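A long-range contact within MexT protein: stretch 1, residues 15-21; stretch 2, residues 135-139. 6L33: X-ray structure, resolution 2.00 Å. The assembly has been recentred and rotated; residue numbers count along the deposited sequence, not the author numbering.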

# COMPACT_ATOMS: atom_id res chain seq x y z
N SER B 15 6.79 -6.79 -1.71
CA SER B 15 6.89 -5.37 -2.00
C SER B 15 5.69 -4.94 -2.84
O SER B 15 5.16 -5.73 -3.63
CB SER B 15 8.20 -5.06 -2.72
OG SER B 15 8.29 -3.69 -3.06
N ASP B 16 5.26 -3.69 -2.66
CA ASP B 16 4.00 -3.28 -3.28
C ASP B 16 4.10 -3.22 -4.80
O ASP B 16 3.10 -3.44 -5.49
CB ASP B 16 3.55 -1.93 -2.70
CG ASP B 16 4.31 -0.75 -3.27
OD1 ASP B 16 5.46 -0.51 -2.84
OD2 ASP B 16 3.75 -0.05 -4.14
N ASP B 17 5.30 -2.96 -5.34
CA ASP B 17 5.45 -2.99 -6.79
C ASP B 17 5.52 -4.42 -7.31
O ASP B 17 4.91 -4.73 -8.34
CB ASP B 17 6.70 -2.20 -7.21
CG ASP B 17 7.94 -2.61 -6.44
OD1 ASP B 17 7.83 -3.43 -5.51
OD2 ASP B 17 9.04 -2.10 -6.77
N VAL B 18 6.24 -5.30 -6.61
CA VAL B 18 6.34 -6.70 -7.02
C VAL B 18 4.97 -7.36 -7.07
O VAL B 18 4.70 -8.22 -7.92
CB VAL B 18 7.29 -7.46 -6.07
CG1 VAL B 18 7.28 -8.96 -6.37
CG2 VAL B 18 8.70 -6.91 -6.19
N GLU B 19 4.07 -6.95 -6.17
CA GLU B 19 2.74 -7.56 -6.09
C GLU B 19 1.97 -7.43 -7.41
O GLU B 19 1.17 -8.31 -7.74
CB GLU B 19 1.96 -6.91 -4.95
CG GLU B 19 0.51 -7.34 -4.84
CD GLU B 19 -0.02 -7.24 -3.43
OE1 GLU B 19 -1.25 -7.33 -3.24
OE2 GLU B 19 0.81 -7.06 -2.50
N PHE B 20 2.21 -6.37 -8.17
CA PHE B 20 1.44 -6.15 -9.40
C PHE B 20 1.74 -7.22 -10.44
O PHE B 20 0.83 -7.77 -11.06
CB PHE B 20 1.72 -4.76 -9.96
CG PHE B 20 1.02 -3.66 -9.21
CD1 PHE B 20 -0.30 -3.35 -9.49
CD2 PHE B 20 1.69 -2.94 -8.23
CE1 PHE B 20 -0.95 -2.34 -8.80
CE2 PHE B 20 1.05 -1.93 -7.54
CZ PHE B 20 -0.27 -1.63 -7.83
N GLY B 21 3.02 -7.52 -10.65
CA GLY B 21 3.40 -8.47 -11.68
C GLY B 21 3.42 -9.92 -11.23
O GLY B 21 3.05 -10.81 -12.00
N PRO B 135 4.44 6.02 1.87
CA PRO B 135 4.90 4.71 2.34
C PRO B 135 4.93 3.61 1.29
O PRO B 135 5.18 2.45 1.64
CB PRO B 135 3.87 4.38 3.43
CG PRO B 135 2.61 5.02 2.94
CD PRO B 135 3.01 6.25 2.16
N GLN B 136 4.69 3.92 0.01
CA GLN B 136 4.64 2.89 -1.02
C GLN B 136 4.99 3.50 -2.36
O GLN B 136 5.06 4.72 -2.52
CB GLN B 136 3.27 2.22 -1.08
CG GLN B 136 2.19 3.12 -1.65
CD GLN B 136 0.80 2.62 -1.35
OE1 GLN B 136 0.59 1.83 -0.43
NE2 GLN B 136 -0.17 3.06 -2.14
N PHE B 137 5.18 2.62 -3.35
CA PHE B 137 5.52 3.02 -4.71
C PHE B 137 4.29 3.30 -5.56
O PHE B 137 4.23 4.33 -6.24
CB PHE B 137 6.39 1.95 -5.37
CG PHE B 137 7.78 1.88 -4.81
CD1 PHE B 137 8.68 2.91 -5.03
CD2 PHE B 137 8.19 0.80 -4.05
CE1 PHE B 137 9.96 2.86 -4.52
CE2 PHE B 137 9.48 0.74 -3.54
CZ PHE B 137 10.36 1.77 -3.77
N ASN B 138 3.31 2.40 -5.55
CA ASN B 138 2.16 2.54 -6.44
C ASN B 138 1.34 3.77 -6.08
O ASN B 138 1.24 4.17 -4.91
CB ASN B 138 1.28 1.29 -6.40
CG ASN B 138 0.83 0.92 -5.00
OD1 ASN B 138 0.06 1.64 -4.37
ND2 ASN B 138 1.30 -0.22 -4.50
N GLY B 139 0.76 4.39 -7.11
CA GLY B 139 0.03 5.63 -6.95
C GLY B 139 0.89 6.88 -6.98
O GLY B 139 0.34 7.99 -6.99

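Although touching residues are at least 118 positions apart in sequence, this small contact, burying 266 Å² in all, is organised around one buried carboxylate, that of Asp 16, which receives backbone N-H groups from the second stretch.

Pro 135 makes no contact with the first stretch; its ring lies well out of reach, and the contact begins one residue later. Gln 136 is extended, and its CA-to-CB bond points sideways to the other stretch, so that its methylene carbon rather than its amide meets Asp 16: CB of Gln 136 lies 3.8 Å from CG of Asp 16. The amide end lies farther from Asp 16: OE1 of Gln 136 is hydrogen-bonded elsewhere in the structure, and NE2 of Gln 136 makes a weak hydrogen bond to O of Asn 138 at 3.3 Å, a link within the second stretch.

At Phe 137 the backbone and the side chain both take part. N of Phe 137 donates to OD1 of Asp 16 at 3.2 Å, with a nearly straight angle of 164°, and makes a weak second bond to OD2 of Asp 16 at 3.1 Å, where the angle falls to 132°. The shorter distance is thus the poorer bond, a reminder that direction counts as well as length. The ring suits the acidic surroundings because an aromatic edge carries slightly positive C-H groups: OD1 of Asp 16 sits near the ring plane, 3.3 Å from CD2 of Phe 137. Asp 17 approaches the same ring obliquely, its OD2 4.1 Å from CD2 of Phe 137. The other carboxylate oxygen of Asp 17 is held within its own stretch, where OG of Ser 15 donates to OD1 of Asp 17 at 2.5 Å.

Asn 138 supplies the next backbone donor. Its N reaches OD2 of Asp 16 at 2.9 Å and 163°, so two successive N-H groups each have a well-directed bond to a different oxygen of one carboxylate. Aspartate suits this place: its CA-to-CB bond points toward the second stretch, and the short side chain, with chi1 in the p well, offers two acceptors on a single carbon. ND2 of Asn 138 also comes within 2.5 Å of OD2 of Asp 16, but the angle is too poor for a hydrogen bond. The small polar side chain of Asn 138 suits its place in that CB packs obliquely against the ring of Phe 20, 3.4 Å from its CE2, while the amide stays beside the Asp 16 carboxylate.

Gly 139 does not touch the first stretch. With phi at 84° and psi at -7°, a CB here would be jammed against the carbonyl O of Asn 138, which by itself calls for glycine.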